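Local coordinates for putative Fe-S biosynthesis protein (Lactobacillus salivarius, PDB 2P2E), which is of unconfirmed function but, from its family, probably takes part in iron-sulphur cluster biosynthesis, at residues L26-D31 with F49-V54; M58-D63 with K74-G79. One frame throughout, in Å; residues are numbered along the deposited sequence.

Interaction 1 (L26-D31 with F49-V54)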
loop_
_atom_site.group_PDB
_atom_site.type_symbol
_atom_site.label_atom_id
_atom_site.label_comp_id
_atom_site.label_asym_id
_atom_site.label_seq_id
_atom_site.Cartn_x
_atom_site.Cartn_y
_atom_site.Cartn_z
ATOM N N LEU A 26 4.910 5.566 1.660
ATOM C CA LEU A 26 3.974 4.451 1.606
ATOM C C LEU A 26 4.024 3.708 0.287
ATOM O O LEU A 26 4.125 4.315 -0.782
ATOM C CB LEU A 26 2.551 4.944 1.838
ATOM C CG LEU A 26 2.251 5.416 3.254
ATOM C CD1 LEU A 26 0.846 5.927 3.337
ATOM C CD2 LEU A 26 2.442 4.268 4.208
ATOM N N LEU A 27 3.938 2.388 0.371
ATOM C CA LEU A 27 3.960 1.569 -0.816
ATOM C C LEU A 27 2.788 0.605 -0.859
ATOM O O LEU A 27 2.443 -0.021 0.144
ATOM C CB LEU A 27 5.246 0.758 -0.880
ATOM C CG LEU A 27 6.573 1.478 -0.693
ATOM C CD1 LEU A 27 7.674 0.435 -0.772
ATOM C CD2 LEU A 27 6.769 2.552 -1.749
ATOM N N LEU A 28 2.164 0.504 -2.023
ATOM C CA LEU A 28 1.089 -0.448 -2.217
ATOM C C LEU A 28 1.846 -1.550 -2.938
ATOM O O LEU A 28 2.035 -1.507 -4.150
ATOM C CB LEU A 28 0.002 0.125 -3.109
ATOM C CG LEU A 28 -1.136 -0.847 -3.407
ATOM C CD1 LEU A 28 -1.723 -1.425 -2.119
ATOM C CD2 LEU A 28 -2.195 -0.107 -4.178
ATOM N N ASP A 29 2.304 -2.524 -2.168
ATOM C CA ASP A 29 3.092 -3.611 -2.705
ATOM C C ASP A 29 2.313 -4.816 -3.194
ATOM O O ASP A 29 1.295 -5.194 -2.625
ATOM C CB ASP A 29 4.112 -4.051 -1.645
ATOM C CG ASP A 29 4.925 -5.256 -2.068
ATOM O OD1 ASP A 29 5.523 -5.212 -3.165
ATOM O OD2 ASP A 29 4.976 -6.243 -1.301
ATOM N N PHE A 30 2.797 -5.398 -4.284
ATOM C CA PHE A 30 2.211 -6.611 -4.820
ATOM C C PHE A 30 3.257 -7.643 -4.403
ATOM O O PHE A 30 4.358 -7.699 -4.949
ATOM C CB PHE A 30 2.080 -6.548 -6.339
ATOM C CG PHE A 30 1.209 -7.622 -6.895
ATOM C CD1 PHE A 30 -0.121 -7.722 -6.492
ATOM C CD2 PHE A 30 1.716 -8.563 -7.778
ATOM C CE1 PHE A 30 -0.935 -8.752 -6.949
ATOM C CE2 PHE A 30 0.913 -9.599 -8.245
ATOM C CZ PHE A 30 -0.417 -9.691 -7.827
ATOM N N ASP A 31 2.901 -8.431 -3.398
ATOM C CA ASP A 31 3.778 -9.432 -2.820
ATOM C C ASP A 31 4.052 -10.598 -3.742
ATOM O O ASP A 31 3.387 -11.618 -3.651
ATOM C CB ASP A 31 3.156 -9.943 -1.528
ATOM C CG ASP A 31 4.155 -10.614 -0.646
ATOM O OD1 ASP A 31 5.300 -10.792 -1.106
ATOM O OD2 ASP A 31 3.804 -10.959 0.501
ATOM N N PHE A 49 -1.923 -7.977 -2.340
ATOM C CA PHE A 49 -1.693 -6.585 -1.969
ATOM C C PHE A 49 -1.459 -6.372 -0.496
ATOM O O PHE A 49 -2.069 -7.022 0.335
ATOM C CB PHE A 49 -2.886 -5.736 -2.366
ATOM C CG PHE A 49 -2.958 -5.454 -3.817
ATOM C CD1 PHE A 49 -2.013 -4.644 -4.417
ATOM C CD2 PHE A 49 -3.978 -5.981 -4.585
ATOM C CE1 PHE A 49 -2.085 -4.357 -5.771
ATOM C CE2 PHE A 49 -4.055 -5.699 -5.935
ATOM C CZ PHE A 49 -3.110 -4.885 -6.527
ATOM N N ARG A 50 -0.582 -5.436 -0.177
ATOM C CA ARG A 50 -0.299 -5.114 1.208
ATOM C C ARG A 50 0.378 -3.753 1.251
ATOM O O ARG A 50 0.960 -3.314 0.261
ATOM C CB ARG A 50 0.611 -6.170 1.821
ATOM C CG ARG A 50 1.945 -6.244 1.147
ATOM C CD ARG A 50 2.913 -7.117 1.902
ATOM N NE ARG A 50 4.158 -7.250 1.161
ATOM C CZ ARG A 50 5.263 -7.791 1.652
ATOM N NH1 ARG A 50 5.284 -8.253 2.894
ATOM N NH2 ARG A 50 6.351 -7.865 0.903
ATOM N N ILE A 51 0.293 -3.075 2.388
ATOM C CA ILE A 51 0.923 -1.770 2.530
ATOM C C ILE A 51 2.265 -1.862 3.221
ATOM O O ILE A 51 2.378 -2.438 4.298
ATOM C CB ILE A 51 0.073 -0.797 3.353
ATOM C CG1 ILE A 51 -1.329 -0.726 2.771
ATOM C CG2 ILE A 51 0.706 0.581 3.345
ATOM C CD1 ILE A 51 -1.338 -0.445 1.316
ATOM N N LEU A 52 3.278 -1.284 2.596
ATOM C CA LEU A 52 4.614 -1.278 3.163
ATOM C C LEU A 52 4.999 0.150 3.464
ATOM O O LEU A 52 4.670 1.058 2.702
ATOM C CB LEU A 52 5.628 -1.840 2.168
ATOM C CG LEU A 52 5.806 -3.339 1.966
ATOM C CD1 LEU A 52 4.459 -4.039 1.949
ATOM C CD2 LEU A 52 6.559 -3.561 0.661
ATOM N N VAL A 53 5.684 0.355 4.579
ATOM C CA VAL A 53 6.154 1.680 4.920
ATOM C C VAL A 53 7.662 1.569 5.068
ATOM O O VAL A 53 8.186 0.730 5.806
ATOM C CB VAL A 53 5.492 2.219 6.204
ATOM C CG1 VAL A 53 5.450 1.155 7.239
ATOM C CG2 VAL A 53 6.257 3.434 6.727
ATOM N N VAL A 54 8.343 2.418 4.309
ATOM C CA VAL A 54 9.787 2.475 4.276
ATOM C C VAL A 54 10.213 3.896 4.566
ATOM O O VAL A 54 9.374 4.766 4.777
ATOM C CB VAL A 54 10.305 2.122 2.884
ATOM C CG1 VAL A 54 9.912 0.712 2.523
ATOM C CG2 VAL A 54 9.738 3.101 1.881
#

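Interaction 2 (M58-D63 with K74-G79)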
loop_
_atom_site.group_PDB
_atom_site.type_symbol
_atom_site.label_atom_id
_atom_site.label_comp_id
_atom_site.label_asym_id
_atom_site.label_seq_id
_atom_site.Cartn_x
_atom_site.Cartn_y
_atom_site.Cartn_z
HETATM N N MSE A 58 15.778 4.062 1.871
HETATM C CA MSE A 58 15.769 2.723 1.292
HETATM C C MSE A 58 15.491 2.791 -0.207
HETATM O O MSE A 58 14.826 3.709 -0.683
HETATM C CB MSE A 58 14.723 1.873 2.018
HETATM C CG MSE A 58 15.118 1.566 3.463
HETATM SE SE MSE A 58 13.662 1.034 4.655
HETATM C CE MSE A 58 13.885 2.413 6.038
ATOM N N ASP A 59 16.012 1.829 -0.956
ATOM C CA ASP A 59 15.814 1.830 -2.399
ATOM C C ASP A 59 14.493 1.221 -2.850
ATOM O O ASP A 59 14.414 0.040 -3.178
ATOM C CB ASP A 59 16.970 1.113 -3.084
ATOM C CG ASP A 59 16.803 1.059 -4.588
ATOM O OD1 ASP A 59 16.466 2.109 -5.192
ATOM O OD2 ASP A 59 17.017 -0.034 -5.163
ATOM N N TYR A 60 13.465 2.056 -2.881
ATOM C CA TYR A 60 12.134 1.646 -3.272
ATOM C C TYR A 60 11.806 2.298 -4.594
ATOM O O TYR A 60 10.860 1.921 -5.268
ATOM C CB TYR A 60 11.139 2.124 -2.222
ATOM C CG TYR A 60 11.048 3.630 -2.138
ATOM C CD1 TYR A 60 10.172 4.339 -2.951
ATOM C CD2 TYR A 60 11.869 4.350 -1.273
ATOM C CE1 TYR A 60 10.107 5.734 -2.908
ATOM C CE2 TYR A 60 11.820 5.748 -1.223
ATOM C CZ TYR A 60 10.934 6.437 -2.046
ATOM O OH TYR A 60 10.874 7.823 -2.016
ATOM N N LYS A 61 12.581 3.305 -4.955
ATOM C CA LYS A 61 12.342 4.026 -6.196
ATOM C C LYS A 61 12.404 3.179 -7.465
ATOM O O LYS A 61 11.435 3.102 -8.215
ATOM C CB LYS A 61 13.336 5.184 -6.319
ATOM C CG LYS A 61 13.194 6.250 -5.254
ATOM C CD LYS A 61 11.825 6.945 -5.327
ATOM C CE LYS A 61 11.590 7.656 -6.672
ATOM N NZ LYS A 61 10.235 8.320 -6.770
ATOM N N LYS A 62 13.548 2.555 -7.711
ATOM C CA LYS A 62 13.723 1.754 -8.911
ATOM C C LYS A 62 12.560 0.805 -9.178
ATOM O O LYS A 62 12.088 0.698 -10.315
ATOM C CB LYS A 62 15.030 0.972 -8.829
ATOM C CG LYS A 62 15.328 0.111 -10.054
ATOM C CD LYS A 62 16.801 -0.330 -10.077
ATOM C CE LYS A 62 17.083 -1.412 -11.126
ATOM N NZ LYS A 62 16.470 -2.731 -10.756
ATOM N N ASP A 63 12.086 0.138 -8.127
ATOM C CA ASP A 63 10.986 -0.810 -8.254
ATOM C C ASP A 63 9.603 -0.163 -8.170
ATOM O O ASP A 63 8.799 -0.296 -9.080
ATOM C CB ASP A 63 11.130 -1.899 -7.186
ATOM C CG ASP A 63 12.463 -2.624 -7.275
ATOM O OD1 ASP A 63 12.782 -3.121 -8.375
ATOM O OD2 ASP A 63 13.191 -2.695 -6.254
ATOM N N LYS A 74 1.112 10.366 -1.029
ATOM C CA LYS A 74 1.385 9.469 -2.137
ATOM C C LYS A 74 1.560 8.016 -1.749
ATOM O O LYS A 74 1.915 7.698 -0.624
ATOM C CB LYS A 74 2.637 9.930 -2.874
ATOM C CG LYS A 74 2.394 11.055 -3.842
ATOM C CD LYS A 74 3.698 11.531 -4.460
ATOM C CE LYS A 74 3.447 12.570 -5.536
ATOM N NZ LYS A 74 2.687 13.738 -5.004
ATOM N N PHE A 75 1.309 7.149 -2.720
ATOM C CA PHE A 75 1.451 5.703 -2.598
ATOM C C PHE A 75 2.291 5.281 -3.783
ATOM O O PHE A 75 1.916 5.546 -4.921
ATOM C CB PHE A 75 0.101 5.015 -2.730
ATOM C CG PHE A 75 -0.648 4.884 -1.450
ATOM C CD1 PHE A 75 -0.295 3.910 -0.525
ATOM C CD2 PHE A 75 -1.747 5.700 -1.184
ATOM C CE1 PHE A 75 -1.034 3.747 0.655
ATOM C CE2 PHE A 75 -2.491 5.547 -0.008
ATOM C CZ PHE A 75 -2.138 4.572 0.907
ATOM N N TYR A 76 3.423 4.639 -3.538
ATOM C CA TYR A 76 4.257 4.198 -4.643
ATOM C C TYR A 76 3.966 2.741 -4.911
ATOM O O TYR A 76 3.600 2.009 -4.003
ATOM C CB TYR A 76 5.728 4.408 -4.301
ATOM C CG TYR A 76 6.089 5.863 -4.322
ATOM C CD1 TYR A 76 6.518 6.472 -5.490
ATOM C CD2 TYR A 76 5.928 6.653 -3.190
ATOM C CE1 TYR A 76 6.779 7.829 -5.534
ATOM C CE2 TYR A 76 6.185 8.018 -3.221
ATOM C CZ TYR A 76 6.611 8.597 -4.398
ATOM O OH TYR A 76 6.881 9.944 -4.428
ATOM N N TYR A 77 4.108 2.320 -6.160
ATOM C CA TYR A 77 3.852 0.932 -6.507
ATOM C C TYR A 77 4.646 0.495 -7.727
ATOM O O TYR A 77 5.080 1.320 -8.538
ATOM C CB TYR A 77 2.359 0.709 -6.759
ATOM C CG TYR A 77 1.839 1.385 -7.994
ATOM C CD1 TYR A 77 1.588 0.661 -9.158
ATOM C CD2 TYR A 77 1.588 2.750 -8.001
ATOM C CE1 TYR A 77 1.095 1.282 -10.302
ATOM C CE2 TYR A 77 1.101 3.385 -9.139
ATOM C CZ TYR A 77 0.854 2.644 -10.280
ATOM O OH TYR A 77 0.362 3.279 -11.385
ATOM N N LYS A 78 4.834 -0.813 -7.849
ATOM C CA LYS A 78 5.571 -1.359 -8.971
ATOM C C LYS A 78 4.702 -1.196 -10.201
ATOM O O LYS A 78 3.555 -1.635 -10.223
ATOM C CB LYS A 78 5.900 -2.825 -8.711
ATOM C CG LYS A 78 6.818 -3.003 -7.517
ATOM C CD LYS A 78 7.141 -4.453 -7.228
ATOM C CE LYS A 78 5.974 -5.179 -6.608
ATOM N NZ LYS A 78 6.407 -6.471 -6.002
ATOM N N GLY A 79 5.248 -0.533 -11.213
ATOM C CA GLY A 79 4.501 -0.305 -12.433
ATOM C C GLY A 79 3.612 -1.450 -12.865
ATOM O O GLY A 79 2.395 -1.319 -12.877
#

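Interaction 1 (L26-D31 with F49-V54)
Asp29 and Arg50 face each other as an antiparallel hydrogen-bonded pair. Arg50 NE donates to the anti lone pair of Asp29 OD2 at 2.8 Å and NH2 to the same oxygen at 3.1 Å, a side-on grip close to the guanidinium plane. Arg50 CG lies between the backbone N and the carbonyl carbon (chi1 62°), and the extended chain brings NE beside Asp29 OD2. Asp31 OD2 sits over the centre of one guanidinium face, and a long ion pair, Asp31 OD1 to Arg50 NH2 at 3.7 Å, adds charge only. The opposite face meets Leu52 CG near its rim. Leu52 CD2 packs on Asp29 CB at 3.4 Å. The face with Leu26, Leu28, Phe30, Phe49 and Ile51 carries apolar packing. Leu28 CD1 touches Ile51 CD1 at 3.6 Å, and the edge of Phe30 points at the face of Phe49. Backbone bonds join Leu27 with Leu52. Further out, Tyr64 OH is hydrogen-bonded to Asp29 OD1, and Arg50 NH1 donates to Val42 O. A leucine in place of Arg50 would probably leave Asp29 OD2 without its two N-H donors, and Asp31 without the charge facing it. One positive charge probably lets two buried acids sit close together.

Interaction 2 (M58-D63 with K74-G79)
Tyr60 meets Tyr76 as the first touching pair along segment 58-63. The two rings form a T-shaped (edge-to-face) pair. The edge of Tyr60 points at the face of Tyr76, and CE1 of Tyr60 lies over the centre of that ring, 4.3 Å from Tyr76 CG. The centroids are 5.6 Å apart and the planes are turned by 62°. Val25, on strand 24-30, touches both tyrosines.

Lys61 follows, and its exposed side chain folds back. Its CG rests over one face of the Tyr60 ring, toward the rim. Beyond CG the chain bends at its second and third torsions, which swing CD and CE round. The end of the chain then reaches the second tyrosine, with Lys61 NZ 3.7 Å from Tyr76 CE1.

Asp63 makes its contact through the backbone. Its carbonyl oxygen receives a CA-H...O contact from Lys78, with Asp63 O 3.4 Å from Lys78 CA and an angle of 162° at the hydrogen. Lys78 CG packs on the same oxygen. The polar ends turn to other partners. Asp63 OD2 accepts from Ala36 N, while Lys78 NZ is hydrogen-bonded to Phe30 O and forms a salt bridge with Asp32.

No hydrogen bond joins the two segments. This is a connecting loop between strands 49-55 and 66-70, packed through an aromatic pair against strand 75-77 of the mixed beta-sheet.

How the interactions relate
Strands 24-30 and 75-77 are neighbours in one sheet, and through them the two interactions touch. Leu26 O is probably hydrogen-bonded to Tyr76 N, and Leu27 CD2 packs on Tyr76 CB at 3.3 Å. Interaction 1 is core: its centre lies about 4 Å from the centre of the chain, and every touching residue is buried. It joins two paired strands by regular backbone bonds and a buried salt-bridge network. Interaction 2 is only partly buried, with its centre about 10 Å from the chain centre. There a loop meets a strand by ring packing and a CA-H...O contact.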